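Local coordinates for axin interactor, dorsalization-associated protein (Danio rerio, PDB 2QZQ) that acts as a ventralizing factor in the embryo, binding axin and disrupting its homodimerization so that axin-mediated JNK activation is inhibited, at residues A[25-30]-A[101-106]; A[57-60]-A[65-68]. All coordinates share one frame; numbering follows the deposited sequence.

Contact 1. Residues A[25-30]-A[101-106]; sequences LKDAGQ and STKCFA
In the beta sandwich of the C-terminal, C2-type domain of the protein, the loop after strand 15-24 meets strand 99-109 through side chains alone, Asp-27 and Leu-25 touching Lys-103 and Cys-104; the nearest CA atoms, of Leu-25 and Cys-104, are 9.7 Å apart. The polar half is a salt bridge: Lys-103 NZ lies 2.8 Å from Asp-27 OD2 and donates a hydrogen bond to it. The ammonium comes in on the syn side of that oxygen, 22° out of the carboxylate plane, so the approach is somewhat tilted. The second oxygen is engaged less directly, Asp-27 OD1 standing 3.2 Å from Lys-103 CE, closer to the carbon than to the nitrogen. The two side chains arrive from opposite directions. Lys-103 runs extended from its strand, CG anti to the backbone N (chi1 -177°), and bends only at its last torsion, chi4 74°, which turns NZ onto the carboxylate.

A type I beta turn from Leu-25 to Ala-28 presents the loop partners, closed by the bond from Ala-28 N to Leu-25 O at 3.1 Å. Asp-27 sits inside this turn, and its backbone O accepts Gln-30 N as the chain goes on into a short 3-10 segment at 28-30.

Beside the ion pair the contact is apolar. Leu-25 CD2 rests 3.8 Å from Cys-104 SG, while the other methyl, CD1, looks toward the aliphatic stem of Lys-103, with 4.4 Å between Leu-25 CD1 and Lys-103 CD. Leu-25 and Cys-104 are both buried; Phe-90 of strand 85-94 also touches Leu-25, and Leu-122 of strand 116-124 touches Cys-104.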
ATOM      1  N   LEU A  25       6.876 -11.730   2.927  1.00 15.75           N
ATOM      2  CA  LEU A  25       8.088 -11.236   3.575  1.00 15.48           C
ATOM      3  C   LEU A  25       8.859 -12.445   4.114  1.00 16.78           C
ATOM      4  O   LEU A  25       8.264 -13.401   4.615  1.00 15.87           O
ATOM      5  CB  LEU A  25       7.731 -10.257   4.714  1.00 15.89           C
ATOM      6  CG  LEU A  25       6.982  -8.950   4.396  1.00 14.80           C
ATOM      7  CD1 LEU A  25       6.380  -8.296   5.670  1.00 15.48           C
ATOM      8  CD2 LEU A  25       7.862  -7.945   3.697  1.00 13.80           C
ATOM      9  N   LYS A  26      10.181 -12.436   3.984  1.00 17.11           N
ATOM     10  CA  LYS A  26      10.965 -13.594   4.417  1.00 20.00           C
ATOM     11  C   LYS A  26      10.705 -13.874   5.906  1.00 19.28           C
ATOM     12  O   LYS A  26      10.712 -15.006   6.345  1.00 19.03           O
ATOM     13  CB  LYS A  26      12.465 -13.346   4.195  1.00 20.76           C
ATOM     14  CG  LYS A  26      12.933 -13.503   2.751  1.00 26.88           C
ATOM     15  CD  LYS A  26      13.957 -12.420   2.341  1.00 32.54           C
ATOM     16  CE  LYS A  26      15.410 -12.846   2.513  1.00 35.95           C
ATOM     17  NZ  LYS A  26      16.255 -12.237   1.409  1.00 35.70           N
ATOM     18  N   ASP A  27      10.445 -12.817   6.650  1.00 19.13           N
ATOM     19  CA  ASP A  27      10.284 -12.894   8.105  1.00 18.66           C
ATOM     20  C   ASP A  27       8.865 -12.455   8.483  1.00 17.91           C
ATOM     21  O   ASP A  27       8.660 -11.935   9.572  1.00 16.86           O
ATOM     22  CB  ASP A  27      11.345 -12.024   8.802  1.00 19.01           C
ATOM     23  CG  ASP A  27      11.393 -10.597   8.264  1.00 21.68           C
ATOM     24  OD1 ASP A  27      10.630 -10.269   7.315  1.00 22.37           O
ATOM     25  OD2 ASP A  27      12.198  -9.795   8.788  1.00 21.85           O
ATOM     26  N   ALA A  28       7.880 -12.697   7.593  1.00 16.78           N
ATOM     27  CA  ALA A  28       6.491 -12.235   7.820  1.00 16.50           C
ATOM     28  C   ALA A  28       5.961 -12.604   9.211  1.00 16.47           C
ATOM     29  O   ALA A  28       5.475 -11.750   9.940  1.00 16.04           O
ATOM     30  CB  ALA A  28       5.534 -12.795   6.743  1.00 16.57           C
ATOM     31  N   GLY A  29       6.067 -13.884   9.559  1.00 16.30           N
ATOM     32  CA  GLY A  29       5.527 -14.411  10.820  1.00 17.01           C
ATOM     33  C   GLY A  29       6.151 -13.841  12.103  1.00 17.33           C
ATOM     34  O   GLY A  29       5.557 -13.953  13.181  1.00 17.27           O
ATOM     35  N   GLN A  30       7.334 -13.252  11.982  1.00 17.54           N
ATOM     36  CA  GLN A  30       8.017 -12.584  13.102  1.00 18.20           C
ATOM     37  C   GLN A  30       7.504 -11.182  13.383  1.00 18.74           C
ATOM     38  O   GLN A  30       7.775 -10.617  14.480  1.00 19.38           O
ATOM     39  CB  GLN A  30       9.519 -12.477  12.821  1.00 17.88           C
ATOM     40  CG  GLN A  30      10.203 -13.804  12.511  1.00 17.62           C
ATOM     41  CD  GLN A  30      11.701 -13.741  12.681  1.00 19.19           C
ATOM     42  OE1 GLN A  30      12.337 -12.703  12.423  1.00 19.13           O
ATOM     43  NE2 GLN A  30      12.289 -14.858  13.127  1.00 20.14           N
ATOM     44  N   SER A 101       7.896   0.715  13.340  1.00 21.63           N
ATOM     45  CA  SER A 101       8.933   0.954  12.350  1.00 21.24           C
ATOM     46  C   SER A 101       8.291   0.652  10.989  1.00 20.11           C
ATOM     47  O   SER A 101       7.436  -0.218  10.885  1.00 18.12           O
ATOM     48  CB  SER A 101      10.110   0.011  12.605  1.00 21.27           C
ATOM     49  OG  SER A 101      11.108   0.036  11.569  1.00 22.55           O
ATOM     50  N   THR A 102       8.676   1.422   9.983  1.00 19.63           N
ATOM     51  CA  THR A 102       8.376   1.095   8.597  1.00 19.35           C
ATOM     52  C   THR A 102       9.475   0.139   8.148  1.00 18.24           C
ATOM     53  O   THR A 102      10.647   0.461   8.235  1.00 19.20           O
ATOM     54  CB  THR A 102       8.421   2.333   7.712  1.00 19.83           C
ATOM     55  OG1 THR A 102       7.500   3.301   8.212  1.00 23.51           O
ATOM     56  CG2 THR A 102       8.035   1.966   6.290  1.00 20.91           C
ATOM     57  N   LYS A 103       9.095  -1.054   7.716  1.00 16.08           N
ATOM     58  CA  LYS A 103      10.049  -2.062   7.287  1.00 15.90           C
ATOM     59  C   LYS A 103      10.378  -1.878   5.819  1.00 15.79           C
ATOM     60  O   LYS A 103      11.530  -1.983   5.386  1.00 15.95           O
ATOM     61  CB  LYS A 103       9.395  -3.429   7.454  1.00 15.50           C
ATOM     62  CG  LYS A 103      10.285  -4.630   7.113  1.00 16.32           C
ATOM     63  CD  LYS A 103       9.515  -5.896   7.534  1.00 19.58           C
ATOM     64  CE  LYS A 103      10.326  -7.128   7.335  1.00 22.62           C
ATOM     65  NZ  LYS A 103      11.372  -7.171   8.403  1.00 24.45           N
ATOM     66  N   CYS A 104       9.342  -1.625   5.033  1.00 15.38           N
ATOM     67  CA  CYS A 104       9.511  -1.618   3.578  1.00 14.67           C
ATOM     68  C   CYS A 104       8.297  -0.965   2.961  1.00 14.17           C
ATOM     69  O   CYS A 104       7.308  -0.695   3.647  1.00 14.42           O
ATOM     70  CB  CYS A 104       9.687  -3.060   3.071  1.00 13.79           C
ATOM     71  SG  CYS A 104       8.300  -4.181   3.535  1.00 16.48           S
ATOM     72  N   PHE A 105       8.385  -0.679   1.666  1.00 14.24           N
ATOM     73  CA  PHE A 105       7.285  -0.055   0.957  1.00 14.03           C
ATOM     74  C   PHE A 105       7.176  -0.546  -0.495  1.00 14.52           C
ATOM     75  O   PHE A 105       8.119  -1.106  -1.084  1.00 14.80           O
ATOM     76  CB  PHE A 105       7.411   1.469   0.994  1.00 13.91           C
ATOM     77  CG  PHE A 105       8.589   2.006   0.182  1.00 13.71           C
ATOM     78  CD1 PHE A 105       9.876   1.989   0.702  1.00 14.66           C
ATOM     79  CD2 PHE A 105       8.391   2.505  -1.101  1.00 13.55           C
ATOM     80  CE1 PHE A 105      10.951   2.492  -0.031  1.00 15.31           C
ATOM     81  CE2 PHE A 105       9.463   3.019  -1.864  1.00 13.87           C
ATOM     82  CZ  PHE A 105      10.741   3.006  -1.337  1.00 17.87           C
ATOM     83  N   ALA A 106       5.997  -0.334  -1.052  1.00 15.00           N
ATOM     84  CA  ALA A 106       5.722  -0.630  -2.456  1.00 14.70           C
ATOM     85  C   ALA A 106       5.024   0.606  -2.958  1.00 14.93           C
ATOM     86  O   ALA A 106       4.402   1.339  -2.186  1.00 13.73           O
ATOM     87  CB  ALA A 106       4.789  -1.848  -2.581  1.00 14.87           C
TER

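Contact 2. Residues A[57-60]-A[65-68]; sequences ATRK and IHFS
The chains of 57-60 and 65-68 run antiparallel, with Lys-60 and Ile-65 forming a non-hydrogen-bonded pair and His-66 N donating to Arg-59 O at 2.9 Å, the acceptor met nearly in line with its carbonyl (C=O...N angle 169°). Further along they part, and a water bridges the widening: it accepts from Thr-58 N and donates to His-66 O, the latter at 2.7 Å.

Arg-59 reaches back over the neighbouring strand. Its side chain bends at chi3, bringing one face of the guanidinium over His-66 CB, which lies 3.5 Å from Arg-59 CZ. Arg-59 NH1 then bonds to Ser-68 OG at 2.8 Å, with the hydroxyl only 5° out of the guanidinium plane. One face packed on carbon and one N-H spent on the serine together fix how the group is turned.

This is a beta hairpin made by strands 59-60 and 64-72, at one margin of the antiparallel sheet, where the short, weakly bonded 59-60 is one of the two edge strands of this chain; backbone bonds from Ile-65 and Phe-67 continue the sheet to strand 15-24.

Ala-57 CB, buried, packs against Phe-67 and Ile-65. It sits over the centre of one face of the Phe-67 ring, 3.8 Å from the centroid and 12° off the normal, a CH-pi contact. The same methyl presses on Ile-65, with Ala-57 CB to Ile-65 CG2 at 3.5 Å, tighter than usual for two carbons. An alanine in place of Phe-67 would probably leave the Ala-57 methyl without the ring face it rests on and open a gap toward Ile-20, Ile-23 and Ile-36, which also touch this ring.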
ATOM      1  N   ALA A  57      -3.184  -6.680  11.032  1.00 19.50           N
ATOM      2  CA  ALA A  57      -3.470  -7.979  10.467  1.00 20.98           C
ATOM      3  C   ALA A  57      -3.061  -9.058  11.474  1.00 22.20           C
ATOM      4  O   ALA A  57      -1.980  -8.978  12.080  1.00 22.80           O
ATOM      5  CB  ALA A  57      -2.714  -8.164   9.146  1.00 20.42           C
ATOM      6  N   THR A  58      -3.901 -10.077  11.613  1.00 23.02           N
ATOM      7  CA  THR A  58      -3.677 -11.131  12.612  1.00 24.46           C
ATOM      8  C   THR A  58      -3.400 -12.470  11.959  1.00 24.74           C
ATOM      9  O   THR A  58      -2.875 -13.388  12.596  1.00 24.85           O
ATOM     10  CB  THR A  58      -4.900 -11.234  13.586  1.00 24.40           C
ATOM     11  OG1 THR A  58      -6.105 -11.407  12.824  1.00 25.98           O
ATOM     12  CG2 THR A  58      -5.024  -9.947  14.399  1.00 25.28           C
ATOM     13  N   ARG A  59      -3.736 -12.592  10.678  1.00 24.94           N
ATOM     14  CA  ARG A  59      -3.558 -13.852   9.982  1.00 25.78           C
ATOM     15  C   ARG A  59      -2.131 -13.949   9.436  1.00 25.63           C
ATOM     16  O   ARG A  59      -1.852 -13.491   8.325  1.00 25.58           O
ATOM     17  CB  ARG A  59      -4.615 -14.028   8.875  1.00 25.70           C
ATOM     18  CG  ARG A  59      -6.089 -13.991   9.375  1.00 28.55           C
ATOM     19  CD  ARG A  59      -7.062 -13.634   8.224  1.00 28.34           C
ATOM     20  NE  ARG A  59      -6.862 -14.530   7.088  1.00 32.68           N
ATOM     21  CZ  ARG A  59      -7.062 -14.195   5.818  1.00 34.31           C
ATOM     22  NH1 ARG A  59      -7.461 -12.961   5.490  1.00 33.93           N
ATOM     23  NH2 ARG A  59      -6.855 -15.101   4.873  1.00 34.49           N
ATOM     24  N   LYS A  60      -1.240 -14.542  10.234  1.00 25.23           N
ATOM     25  CA  LYS A  60       0.199 -14.592   9.928  1.00 24.85           C
ATOM     26  C   LYS A  60       0.615 -16.021   9.617  1.00 24.84           C
ATOM     27  O   LYS A  60       0.115 -16.975  10.223  1.00 24.83           O
ATOM     28  CB  LYS A  60       1.046 -14.042  11.100  1.00 25.22           C
ATOM     29  CG  LYS A  60       0.694 -12.608  11.572  1.00 25.21           C
ATOM     30  CD  LYS A  60       1.871 -11.972  12.318  1.00 25.53           C
ATOM     31  CE  LYS A  60       2.384 -12.847  13.485  1.00 24.57           C
ATOM     32  NZ  LYS A  60       3.229 -12.039  14.408  1.00 23.04           N
ATOM     33  N   ILE A  65       1.648 -12.413   5.443  1.00 18.97           N
ATOM     34  CA  ILE A  65       0.648 -11.854   6.320  1.00 18.73           C
ATOM     35  C   ILE A  65      -0.540 -11.569   5.430  1.00 19.05           C
ATOM     36  O   ILE A  65      -0.421 -10.849   4.436  1.00 16.54           O
ATOM     37  CB  ILE A  65       1.160 -10.576   7.009  1.00 18.77           C
ATOM     38  CG1 ILE A  65       2.243 -10.959   8.022  1.00 19.27           C
ATOM     39  CG2 ILE A  65       0.026  -9.815   7.730  1.00 19.09           C
ATOM     40  CD1 ILE A  65       3.293  -9.899   8.177  1.00 19.53           C
ATOM     41  N   HIS A  66      -1.679 -12.163   5.786  1.00 19.40           N
ATOM     42  CA  HIS A  66      -2.934 -11.967   5.058  1.00 19.88           C
ATOM     43  C   HIS A  66      -3.725 -10.805   5.656  1.00 20.65           C
ATOM     44  O   HIS A  66      -3.884 -10.717   6.876  1.00 20.78           O
ATOM     45  CB  HIS A  66      -3.741 -13.273   5.039  1.00 19.90           C
ATOM     46  CG  HIS A  66      -3.016 -14.389   4.354  1.00 20.26           C
ATOM     47  ND1 HIS A  66      -2.089 -15.179   4.993  1.00 22.70           N
ATOM     48  CD2 HIS A  66      -3.019 -14.785   3.066  1.00 19.69           C
ATOM     49  CE1 HIS A  66      -1.557 -16.024   4.132  1.00 19.83           C
ATOM     50  NE2 HIS A  66      -2.105 -15.802   2.953  1.00 23.49           N
ATOM     51  N   PHE A  67      -4.174  -9.900   4.782  1.00 20.18           N
ATOM     52  CA  PHE A  67      -4.907  -8.705   5.146  1.00 20.72           C
ATOM     53  C   PHE A  67      -6.371  -8.820   4.739  1.00 22.05           C
ATOM     54  O   PHE A  67      -7.270  -8.619   5.583  1.00 21.56           O
ATOM     55  CB  PHE A  67      -4.300  -7.461   4.463  1.00 20.50           C
ATOM     56  CG  PHE A  67      -3.097  -6.896   5.182  1.00 19.22           C
ATOM     57  CD1 PHE A  67      -3.232  -5.834   6.080  1.00 19.63           C
ATOM     58  CD2 PHE A  67      -1.832  -7.462   4.993  1.00 19.17           C
ATOM     59  CE1 PHE A  67      -2.106  -5.332   6.758  1.00 17.84           C
ATOM     60  CE2 PHE A  67      -0.705  -6.977   5.674  1.00 18.21           C
ATOM     61  CZ  PHE A  67      -0.838  -5.909   6.559  1.00 17.27           C
ATOM     62  N   SER A  68      -6.592  -9.144   3.452  1.00 22.25           N
ATOM     63  CA  SER A  68      -7.933  -9.235   2.857  1.00 23.09           C
ATOM     64  C   SER A  68      -8.789  -8.047   3.261  1.00 23.16           C
ATOM     65  O   SER A  68      -9.844  -8.211   3.870  1.00 23.97           O
ATOM     66  CB  SER A  68      -8.621 -10.544   3.258  1.00 22.78           C
ATOM     67  OG  SER A  68      -7.794 -11.660   2.997  1.00 22.74           O
TER
HETATM   68  O   HOH W   1      -5.478 -10.506   9.096  1.00 21.80           O

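Contact 2 is nested within the chain loop closed by contact 1: the order is 25-30, 57-60, 65-68, then 101-106. Their centres lie about 12 Å apart, and both reach the same antiparallel sheet of the C2-type domain, contact 1 through strand 99-109 and contact 2 through the hairpin at the margin formed by 59-60. They meet through the loop 25-30. Leu-25 CD1 and Ala-28 O both pack on Ile-65 CD1, and Lys-60 NZ bonds to Cys-31 O and weakly to Gly-29 O. The loop therefore lies between hairpin and strand 99-109. Segments 25-30, 57-60 and 65-68 lie in the part of the chain that probably binds axin, and 101-106 lies beyond it in sequence.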